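Local coordinates for peptidase M42 (Thaumarchaeota archaeon SCGC AB-539-E09, PDB 5DS0), which cleaves amino acids from the N-terminus of peptides as a metal-dependent TET aminopeptidase of the M42 family, assembled from twelve subunits, at the cobalt (II) ion site and the interface of chains A and B. Coordinates in Å, arbitrary orientation; residue numbers count along the deposited sequence, not the author numbering. Chains: chain A/B, Peptidase M42.

Contact 1 is the dinuclear metal centre of chain A. Contacts 2 and 3 are neighbouring patches of the A–B interface in the twelve-subunit particle. Their C-alpha centres are about 13 Å apart, and they share A:His306. On the chain B side, helix 219-228 runs through both. The C-alpha centre of contact 1 lies about 21 Å from that of contact 2 and about 25 Å from that of contact 3. Sequence links them more tightly: B:Gln213 and B:Val216 of contact 2 flank the two glutamates that sit at the metals in every copy. Assembly may therefore help to steady the active-site loop.

Contact 1: the cobalt (II) ion site. Residues chain A 66, 68, 90, 180-181, 214-215, 237-238, 324-325. With CO (cobalt (II) ion), chain C; CO (cobalt (II) ion), chain D.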
loop_
_atom_site.group_PDB
_atom_site.type_symbol
_atom_site.label_atom_id
_atom_site.label_comp_id
_atom_site.label_asym_id
_atom_site.label_seq_id
_atom_site.Cartn_x
_atom_site.Cartn_y
_atom_site.Cartn_z
ATOM N N HIS A 66 -28.080 -20.227 -30.245
ATOM C CA HIS A 66 -28.941 -19.918 -29.098
ATOM C C HIS A 66 -29.698 -18.598 -29.287
ATOM O O HIS A 66 -29.129 -17.606 -29.745
ATOM C CB HIS A 66 -28.163 -19.946 -27.774
ATOM C CG HIS A 66 -27.152 -18.851 -27.619
ATOM N ND1 HIS A 66 -27.458 -17.621 -27.069
ATOM C CD2 HIS A 66 -25.825 -18.814 -27.902
ATOM C CE1 HIS A 66 -26.367 -16.872 -27.031
ATOM N NE2 HIS A 66 -25.361 -17.571 -27.527
ATOM N N ASP A 68 -31.450 -17.140 -26.697
ATOM C CA ASP A 68 -31.427 -16.327 -25.493
ATOM C C ASP A 68 -30.371 -15.240 -25.633
ATOM O O ASP A 68 -29.353 -15.424 -26.305
ATOM C CB ASP A 68 -31.239 -17.164 -24.212
ATOM C CG ASP A 68 -29.883 -17.832 -24.120
ATOM O OD1 ASP A 68 -29.431 -18.418 -25.123
ATOM O OD2 ASP A 68 -29.279 -17.787 -23.027
ATOM N N GLY A 90 -23.296 -13.227 -18.662
ATOM C CA GLY A 90 -22.130 -12.436 -18.289
ATOM C C GLY A 90 -22.194 -11.030 -18.844
ATOM O O GLY A 90 -22.269 -10.860 -20.053
ATOM N N ASP A 180 -25.601 -12.114 -30.539
ATOM C CA ASP A 180 -25.236 -13.320 -29.829
ATOM C C ASP A 180 -26.506 -13.855 -29.167
ATOM O O ASP A 180 -26.903 -13.339 -28.141
ATOM C CB ASP A 180 -24.184 -12.972 -28.778
ATOM C CG ASP A 180 -23.747 -14.160 -27.948
ATOM O OD1 ASP A 180 -24.033 -15.325 -28.323
ATOM O OD2 ASP A 180 -23.092 -13.912 -26.911
ATOM N N ASP A 181 -27.144 -14.895 -29.707
ATOM C CA ASP A 181 -26.697 -15.642 -30.905
ATOM C C ASP A 181 -27.855 -15.833 -31.879
ATOM O O ASP A 181 -28.009 -16.877 -32.503
ATOM C CB ASP A 181 -26.102 -16.989 -30.487
ATOM C CG ASP A 181 -25.471 -17.756 -31.639
ATOM O OD1 ASP A 181 -25.105 -17.147 -32.670
ATOM O OD2 ASP A 181 -25.304 -18.981 -31.465
ATOM N N GLU A 214 -28.210 -20.660 -23.253
ATOM C CA GLU A 214 -26.762 -20.784 -23.454
ATOM C C GLU A 214 -26.016 -19.883 -22.503
ATOM O O GLU A 214 -25.023 -20.297 -21.921
ATOM C CB GLU A 214 -26.352 -20.420 -24.893
ATOM C CG GLU A 214 -24.902 -20.762 -25.306
ATOM C CD GLU A 214 -23.825 -19.699 -25.010
ATOM O OE1 GLU A 214 -24.094 -18.466 -24.979
ATOM O OE2 GLU A 214 -22.653 -20.104 -24.825
ATOM N N GLU A 215 -26.495 -18.651 -22.356
ATOM C CA GLU A 215 -25.724 -17.614 -21.672
ATOM C C GLU A 215 -25.601 -17.874 -20.170
ATOM O O GLU A 215 -24.789 -17.238 -19.511
ATOM C CB GLU A 215 -26.294 -16.208 -21.941
ATOM C CG GLU A 215 -26.326 -15.776 -23.415
ATOM C CD GLU A 215 -24.991 -15.307 -24.008
ATOM O OE1 GLU A 215 -24.965 -14.464 -24.944
ATOM O OE2 GLU A 215 -23.941 -15.768 -23.555
ATOM N N GLU A 237 -22.103 -19.398 -33.739
ATOM C CA GLU A 237 -21.962 -18.452 -32.654
ATOM C C GLU A 237 -21.407 -17.155 -33.213
ATOM O O GLU A 237 -21.174 -17.019 -34.411
ATOM C CB GLU A 237 -21.002 -18.996 -31.585
ATOM C CG GLU A 237 -21.636 -19.531 -30.298
ATOM C CD GLU A 237 -22.337 -18.502 -29.404
ATOM O OE1 GLU A 237 -22.389 -17.292 -29.698
ATOM O OE2 GLU A 237 -22.882 -18.940 -28.376
ATOM N N VAL A 238 -21.218 -16.194 -32.326
ATOM C CA VAL A 238 -20.504 -14.984 -32.653
ATOM C C VAL A 238 -19.071 -15.137 -32.177
ATOM O O VAL A 238 -18.783 -15.968 -31.329
ATOM C CB VAL A 238 -21.142 -13.757 -31.996
ATOM C CG1 VAL A 238 -22.522 -13.507 -32.574
ATOM C CG2 VAL A 238 -21.219 -13.917 -30.483
ATOM N N ILE A 324 -20.297 -7.573 -28.292
ATOM C CA ILE A 324 -21.300 -8.523 -27.802
ATOM C C ILE A 324 -21.493 -8.371 -26.293
ATOM O O ILE A 324 -20.736 -7.657 -25.631
ATOM C CB ILE A 324 -20.931 -9.974 -28.118
ATOM C CG1 ILE A 324 -19.620 -10.368 -27.434
ATOM C CG2 ILE A 324 -20.822 -10.156 -29.619
ATOM C CD1 ILE A 324 -19.396 -11.870 -27.388
ATOM N N HIS A 325 -22.525 -9.016 -25.761
ATOM C CA HIS A 325 -22.850 -8.910 -24.336
ATOM C C HIS A 325 -22.925 -7.445 -23.890
ATOM O O HIS A 325 -22.467 -7.084 -22.804
ATOM C CB HIS A 325 -21.838 -9.693 -23.488
ATOM C CG HIS A 325 -21.971 -11.178 -23.605
ATOM N ND1 HIS A 325 -21.769 -12.013 -22.535
ATOM C CD2 HIS A 325 -22.312 -11.973 -24.647
ATOM C CE1 HIS A 325 -21.960 -13.264 -22.917
ATOM N NE2 HIS A 325 -22.294 -13.265 -24.194
HETATM CO CO CO C . -22.793 -14.923 -25.396
HETATM CO CO CO D . -23.433 -17.063 -27.471
#
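This is the co-catalytic two-metal centre of an M42 aminopeptidase, modelled with two cobalt ions 3.0 Å apart, CO (chain C) to CO (chain D). A:Asp180 bridges them. Its CG is anti to the backbone N (chi1 179°), which carries the carboxylate to the ions. CB stands back from the metals, 4.1 Å from CO (chain C). CG lies to one side of the ion pair, about equally far from both, so that the carboxylate spans them. One carboxylate oxygen goes to each: OD1 binds CO (chain D) at 2.0 Å, and OD2 binds CO (chain C). A:His325 adds NE2 to CO (chain C) at 2.1 Å, and A:Glu215 chelates that ion with both OE1 and OE2. CO (chain D) takes NE2 of A:His66 at 2.0 Å and both carboxylate oxygens of A:Glu237. A:Glu214, the general base of the family, holds OE1 2.9 Å from CO (chain D), a loose contact.

A second shell fixes the ligands. ND1 of A:His66 donates in its ring plane to the carbonyl O of A:Asp68 at 3.0 Å. CB of A:Asp181 and CB of A:Glu214 lie over opposite faces of this ring, each toward the rim. The N of A:Glu215 donates to the syn lone pair of A:Asp68 OD2, nearly straight (166° at H). ND1 of A:His325 donates to the carbonyl O of A:Gly90 at 2.8 Å. Such acceptors would probably make the imidazoles better metal donors.

A:Asp180 is in the first turn of helix 179-197 and is joined to A:Asp181 by a cis peptide. A:Glu237 lies on strand 232-240. The other ligands come from loops.

Contact 2: the interface of chains A and B. Residues chain A 265, 267-270, 306; chain B 20-22, 88, 213, 216, 219.
In this M42 TET aminopeptidase, a loop of chain A at residues 267-270 meets the start of helix 219-228 of chain B. The dodecamer is built from such subunit contacts.

The polar part is carried by B:Arg219. Its stretched-out chain reaches the chain A backbone tip first. NH2 donates to the carbonyl O of A:Arg267 at 2.7 Å. The bond is bent (121° at H). The acceptor lies in the guanidinium plane, but the donor stands above the carbonyl plane. The carbonyl O of A:Ser268 lies over the centre of one guanidinium face, and the carbonyl O of B:Val216 covers the opposite one near its rim. B:Gln213 OE1 sits at the edge. These carbonyls probably favour the positive charge. An alanine here would remove the guanidinium and its bond to the carbonyl O of A:Arg267, and would probably loosen the hold on the 267-270 loop.

Packing contacts centre on A:Ile270. Its CD1 lies 3.5 Å from the carbonyl O of B:Ser20 and 4.0 Å from CG2 of B:Val216. CG2 on the other branch faces CE1 of B:Phe22, the two side chains meeting at a slant. A:Tyr265 and B:Leu88 run antiparallel alongside one another, CE1 to CD2 at 3.6 Å. The A:His306 ring crosses B:Arg219 at about a right angle, its NE2 facing CD, while CG of A:Met269, a selenomethionine, covers the centre of one ring face.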
loop_
_atom_site.group_PDB
_atom_site.type_symbol
_atom_site.label_atom_id
_atom_site.label_comp_id
_atom_site.label_asym_id
_atom_site.label_seq_id
_atom_site.Cartn_x
_atom_site.Cartn_y
_atom_site.Cartn_z
ATOM N N TYR A 265 -9.980 -23.787 -31.088
ATOM C CA TYR A 265 -9.900 -24.151 -29.680
ATOM C C TYR A 265 -10.736 -23.192 -28.843
ATOM O O TYR A 265 -10.712 -21.998 -29.074
ATOM C CB TYR A 265 -8.455 -24.124 -29.169
ATOM C CG TYR A 265 -8.391 -24.194 -27.660
ATOM C CD1 TYR A 265 -8.666 -25.393 -26.999
ATOM C CD2 TYR A 265 -8.109 -23.066 -26.889
ATOM C CE1 TYR A 265 -8.629 -25.476 -25.614
ATOM C CE2 TYR A 265 -8.091 -23.135 -25.501
ATOM C CZ TYR A 265 -8.347 -24.343 -24.872
ATOM O OH TYR A 265 -8.350 -24.443 -23.509
ATOM N N ARG A 267 -12.447 -22.925 -24.480
ATOM C CA ARG A 267 -12.449 -23.470 -23.124
ATOM C C ARG A 267 -13.404 -24.664 -22.964
ATOM O O ARG A 267 -13.153 -25.550 -22.166
ATOM C CB ARG A 267 -12.830 -22.359 -22.128
ATOM C CG ARG A 267 -13.082 -22.874 -20.720
ATOM C CD ARG A 267 -11.746 -23.056 -20.050
ATOM N NE ARG A 267 -11.245 -21.759 -19.599
ATOM C CZ ARG A 267 -10.029 -21.551 -19.095
ATOM N NH1 ARG A 267 -9.166 -22.559 -18.965
ATOM N NH2 ARG A 267 -9.668 -20.325 -18.716
ATOM N N SER A 268 -14.496 -24.677 -23.719
ATOM C CA SER A 268 -15.503 -25.743 -23.629
ATOM C C SER A 268 -15.255 -26.952 -24.548
ATOM O O SER A 268 -15.871 -28.003 -24.357
ATOM C CB SER A 268 -16.912 -25.158 -23.886
ATOM O OG SER A 268 -17.153 -24.869 -25.262
HETATM N N MSE A 269 -14.397 -26.801 -25.559
HETATM C CA MSE A 269 -14.161 -27.872 -26.524
HETATM C C MSE A 269 -12.933 -27.679 -27.390
HETATM O O MSE A 269 -12.684 -26.579 -27.900
HETATM C CB MSE A 269 -15.379 -27.986 -27.458
HETATM C CG MSE A 269 -15.162 -29.066 -28.530
HETATM SE SE MSE A 269 -16.662 -29.185 -29.797
HETATM C CE MSE A 269 -16.242 -27.627 -30.937
ATOM N N ILE A 270 -12.203 -28.776 -27.614
ATOM C CA ILE A 270 -11.230 -28.874 -28.714
ATOM C C ILE A 270 -11.878 -29.614 -29.893
ATOM O O ILE A 270 -12.257 -30.766 -29.755
ATOM C CB ILE A 270 -9.990 -29.659 -28.284
ATOM C CG1 ILE A 270 -9.360 -28.997 -27.054
ATOM C CG2 ILE A 270 -8.981 -29.730 -29.431
ATOM C CD1 ILE A 270 -8.809 -29.988 -26.056
ATOM N N HIS A 306 -21.010 -31.951 -28.020
ATOM C CA HIS A 306 -19.947 -32.904 -28.392
ATOM C C HIS A 306 -19.728 -33.990 -27.354
ATOM O O HIS A 306 -19.023 -34.949 -27.610
ATOM C CB HIS A 306 -18.636 -32.186 -28.784
ATOM C CG HIS A 306 -17.678 -31.933 -27.656
ATOM N ND1 HIS A 306 -17.870 -30.945 -26.712
ATOM C CD2 HIS A 306 -16.474 -32.492 -27.373
ATOM C CE1 HIS A 306 -16.850 -30.940 -25.870
ATOM N NE2 HIS A 306 -15.985 -31.865 -26.253
ATOM N N SER B 20 -3.984 -32.907 -24.899
ATOM C CA SER B 20 -5.451 -33.011 -24.865
ATOM C C SER B 20 -6.047 -32.619 -26.208
ATOM O O SER B 20 -5.748 -31.549 -26.727
ATOM C CB SER B 20 -6.043 -32.129 -23.754
ATOM O OG SER B 20 -5.509 -32.481 -22.496
ATOM N N GLY B 21 -6.893 -33.478 -26.753
ATOM C CA GLY B 21 -7.505 -33.264 -28.070
ATOM C C GLY B 21 -6.767 -33.873 -29.253
ATOM O O GLY B 21 -7.315 -33.962 -30.357
ATOM N N PHE B 22 -5.521 -34.281 -29.029
ATOM C CA PHE B 22 -4.682 -34.788 -30.109
ATOM C C PHE B 22 -3.956 -36.056 -29.685
ATOM O O PHE B 22 -2.740 -36.160 -29.819
ATOM C CB PHE B 22 -3.656 -33.739 -30.502
ATOM C CG PHE B 22 -4.232 -32.397 -30.807
ATOM C CD1 PHE B 22 -4.566 -31.520 -29.793
ATOM C CD2 PHE B 22 -4.375 -31.972 -32.118
ATOM C CE1 PHE B 22 -5.080 -30.256 -30.076
ATOM C CE2 PHE B 22 -4.881 -30.706 -32.408
ATOM C CZ PHE B 22 -5.237 -29.848 -31.384
ATOM N N LEU B 88 -3.087 -26.143 -22.840
ATOM C CA LEU B 88 -4.043 -27.246 -22.866
ATOM C C LEU B 88 -3.854 -28.001 -21.571
ATOM O O LEU B 88 -2.943 -28.808 -21.459
ATOM C CB LEU B 88 -3.783 -28.179 -24.050
ATOM C CG LEU B 88 -3.982 -27.562 -25.431
ATOM C CD1 LEU B 88 -3.642 -28.566 -26.527
ATOM C CD2 LEU B 88 -5.407 -27.051 -25.596
ATOM N N GLN B 213 -8.749 -36.417 -23.206
ATOM C CA GLN B 213 -9.209 -35.120 -22.730
ATOM C C GLN B 213 -9.552 -35.024 -21.230
ATOM O O GLN B 213 -10.492 -34.325 -20.862
ATOM C CB GLN B 213 -10.396 -34.663 -23.589
ATOM C CG GLN B 213 -9.990 -34.386 -25.021
ATOM C CD GLN B 213 -11.076 -33.715 -25.841
ATOM O OE1 GLN B 213 -11.687 -32.726 -25.427
ATOM N NE2 GLN B 213 -11.303 -34.237 -27.029
ATOM N N VAL B 216 -8.505 -31.332 -19.655
ATOM C CA VAL B 216 -9.313 -30.165 -20.013
ATOM C C VAL B 216 -10.775 -30.255 -19.544
ATOM O O VAL B 216 -11.585 -29.424 -19.935
ATOM C CB VAL B 216 -9.301 -29.857 -21.545
ATOM C CG1 VAL B 216 -7.904 -29.492 -22.023
ATOM C CG2 VAL B 216 -9.860 -31.004 -22.372
ATOM N N ARG B 219 -13.443 -35.145 -20.122
ATOM C CA ARG B 219 -14.370 -35.248 -21.233
ATOM C C ARG B 219 -14.485 -36.666 -21.767
ATOM O O ARG B 219 -15.592 -37.176 -21.926
ATOM C CB ARG B 219 -13.986 -34.258 -22.331
ATOM C CG ARG B 219 -14.086 -32.822 -21.849
ATOM C CD ARG B 219 -13.872 -31.812 -22.954
ATOM N NE ARG B 219 -13.877 -30.450 -22.425
ATOM C CZ ARG B 219 -13.248 -29.412 -22.977
ATOM N NH1 ARG B 219 -12.551 -29.548 -24.099
ATOM N NH2 ARG B 219 -13.319 -28.221 -22.410
#

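Contact 3: the interface of chains A and B. Residues chain A 306-307, 309-312, 359; chain B 44-46, 223, 226-227.
The imidazole of B:His226 lies flat against the chain A backbone. CA of A:Arg309 stands over the centre of one face, 3.6 Å from the ring centroid, in a CH-pi contact. CB and CG of A:Arg309 run on beside the NE2 and CE1 end of the ring. The two side chains point the same way, and the guanidinium plane is turned 86° from the ring. CG of B:His226 is anti to its backbone N (chi1 175°), which lays the ring against A:Arg309. A second imidazole, A:His306, has CG of A:Met307, a selenomethionine, over one face near the rim.

A backbone hydrogen bond crosses the patch. The backbone N of B:Lys45 donates to the carbonyl O of A:Ala310 at 3.0 Å, nearly straight at the hydrogen (163°), the donor standing above the carbonyl plane. Within chain B, OG1 of B:Thr223 donates to OD2 of B:Asp44 at 2.7 Å, from above the carboxylate plane. This ties the helix to the 44-46 loop.

Apolar packing fills in around these bonds. CB of A:Ala310 meets CG2 of B:Val227 at 3.6 Å. CD1 of B:Leu46 rests on CA of A:Gly311 at 3.7 Å. CG2 of A:Thr359 presses on CA of B:Lys45, the two side chains set aslant.

In the fold, the chain A loop 306-312 joins helix 302-305 to strand 314-322. It lies against helix 219-228 and the loop between strands 40-43 and 49-53 of chain B. The C-terminal A:Thr359 closes on the latter loop.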
loop_
_atom_site.group_PDB
_atom_site.type_symbol
_atom_site.label_atom_id
_atom_site.label_comp_id
_atom_site.label_asym_id
_atom_site.label_seq_id
_atom_site.Cartn_x
_atom_site.Cartn_y
_atom_site.Cartn_z
ATOM N N HIS A 306 -21.010 -31.951 -28.020
ATOM C CA HIS A 306 -19.947 -32.904 -28.392
ATOM C C HIS A 306 -19.728 -33.990 -27.354
ATOM O O HIS A 306 -19.023 -34.949 -27.610
ATOM C CB HIS A 306 -18.636 -32.186 -28.784
ATOM C CG HIS A 306 -17.678 -31.933 -27.656
ATOM N ND1 HIS A 306 -17.870 -30.945 -26.712
ATOM C CD2 HIS A 306 -16.474 -32.492 -27.373
ATOM C CE1 HIS A 306 -16.850 -30.940 -25.870
ATOM N NE2 HIS A 306 -15.985 -31.865 -26.253
HETATM N N MSE A 307 -20.368 -33.847 -26.200
HETATM C CA MSE A 307 -20.251 -34.805 -25.108
HETATM C C MSE A 307 -21.460 -35.662 -24.962
HETATM O O MSE A 307 -21.569 -36.423 -24.001
HETATM C CB MSE A 307 -20.130 -34.019 -23.830
HETATM C CG MSE A 307 -19.098 -32.918 -23.933
HETATM SE SE MSE A 307 -17.578 -33.366 -22.802
HETATM C CE MSE A 307 -18.042 -32.241 -21.234
ATOM N N ARG A 309 -23.937 -38.583 -25.223
ATOM C CA ARG A 309 -23.818 -40.039 -25.321
ATOM C C ARG A 309 -22.343 -40.482 -25.425
ATOM O O ARG A 309 -21.588 -40.306 -24.460
ATOM C CB ARG A 309 -24.711 -40.589 -26.458
ATOM C CG ARG A 309 -26.183 -40.705 -26.077
ATOM C CD ARG A 309 -27.081 -41.168 -27.221
ATOM N NE ARG A 309 -28.478 -40.766 -27.011
ATOM C CZ ARG A 309 -28.988 -39.549 -27.243
ATOM N NH1 ARG A 309 -28.241 -38.561 -27.719
ATOM N NH2 ARG A 309 -30.274 -39.313 -26.996
ATOM N N ALA A 310 -21.937 -41.018 -26.581
ATOM C CA ALA A 310 -20.581 -41.524 -26.789
ATOM C C ALA A 310 -19.664 -40.455 -27.400
ATOM O O ALA A 310 -18.489 -40.703 -27.674
ATOM C CB ALA A 310 -20.620 -42.755 -27.688
ATOM N N GLY A 311 -20.213 -39.266 -27.619
ATOM C CA GLY A 311 -19.475 -38.173 -28.214
ATOM C C GLY A 311 -20.070 -37.829 -29.552
ATOM O O GLY A 311 -20.759 -38.645 -30.166
ATOM N N CYS A 312 -19.787 -36.624 -30.012
ATOM C CA CYS A 312 -20.274 -36.169 -31.293
ATOM C C CYS A 312 -19.262 -35.189 -31.873
ATOM O O CYS A 312 -19.001 -34.172 -31.264
ATOM C CB CYS A 312 -21.620 -35.491 -31.114
ATOM S SG CYS A 312 -22.217 -34.669 -32.603
ATOM N N THR A 359 -14.209 -40.063 -37.131
ATOM C CA THR A 359 -13.997 -40.761 -35.875
ATOM C C THR A 359 -13.190 -42.033 -36.134
ATOM O O THR A 359 -12.691 -42.269 -37.231
ATOM C CB THR A 359 -15.362 -41.097 -35.248
ATOM O OG1 THR A 359 -16.059 -39.877 -34.979
ATOM C CG2 THR A 359 -15.235 -41.885 -33.945
ATOM O OXT THR A 359 -12.995 -42.876 -35.265
ATOM N N ASP B 44 -14.781 -44.539 -28.029
ATOM C CA ASP B 44 -15.751 -43.450 -28.041
ATOM C C ASP B 44 -15.376 -42.516 -29.193
ATOM O O ASP B 44 -14.315 -42.661 -29.815
ATOM C CB ASP B 44 -15.901 -42.765 -26.654
ATOM C CG ASP B 44 -14.709 -41.904 -26.255
ATOM O OD1 ASP B 44 -13.860 -41.571 -27.114
ATOM O OD2 ASP B 44 -14.604 -41.563 -25.055
ATOM N N LYS B 45 -16.261 -41.586 -29.505
ATOM C CA LYS B 45 -16.064 -40.729 -30.662
ATOM C C LYS B 45 -15.137 -39.558 -30.378
ATOM O O LYS B 45 -14.762 -38.832 -31.279
ATOM C CB LYS B 45 -17.410 -40.250 -31.183
ATOM C CG LYS B 45 -18.316 -41.406 -31.593
ATOM C CD LYS B 45 -19.418 -40.949 -32.529
ATOM C CE LYS B 45 -20.341 -42.090 -32.889
ATOM N NZ LYS B 45 -21.507 -41.566 -33.647
ATOM N N LEU B 46 -14.753 -39.383 -29.123
ATOM C CA LEU B 46 -13.737 -38.395 -28.773
ATOM C C LEU B 46 -12.319 -38.906 -29.003
ATOM O O LEU B 46 -11.394 -38.117 -29.119
ATOM C CB LEU B 46 -13.902 -37.955 -27.320
ATOM C CG LEU B 46 -14.787 -36.722 -27.084
ATOM C CD1 LEU B 46 -16.084 -36.781 -27.872
ATOM C CD2 LEU B 46 -15.083 -36.545 -25.600
ATOM N N THR B 223 -17.921 -39.853 -21.793
ATOM C CA THR B 223 -18.375 -40.548 -22.988
ATOM C C THR B 223 -18.001 -42.028 -22.980
ATOM O O THR B 223 -18.740 -42.851 -23.506
ATOM C CB THR B 223 -17.817 -39.870 -24.261
ATOM O OG1 THR B 223 -16.389 -39.760 -24.156
ATOM C CG2 THR B 223 -18.427 -38.457 -24.445
ATOM N N HIS B 226 -20.423 -43.771 -20.658
ATOM C CA HIS B 226 -21.664 -44.007 -21.393
ATOM C C HIS B 226 -21.593 -45.293 -22.220
ATOM O O HIS B 226 -22.516 -46.104 -22.205
ATOM C CB HIS B 226 -22.016 -42.821 -22.301
ATOM C CG HIS B 226 -23.218 -43.073 -23.158
ATOM N ND1 HIS B 226 -24.508 -42.864 -22.714
ATOM C CD2 HIS B 226 -23.329 -43.567 -24.416
ATOM C CE1 HIS B 226 -25.360 -43.209 -23.666
ATOM N NE2 HIS B 226 -24.671 -43.638 -24.709
ATOM N N VAL B 227 -20.496 -45.476 -22.939
ATOM C CA VAL B 227 -20.321 -46.646 -23.797
ATOM C C VAL B 227 -20.309 -47.943 -22.994
ATOM O O VAL B 227 -20.920 -48.925 -23.399
ATOM C CB VAL B 227 -19.026 -46.527 -24.653
ATOM C CG1 VAL B 227 -18.656 -47.859 -25.300
ATOM C CG2 VAL B 227 -19.180 -45.442 -25.723
#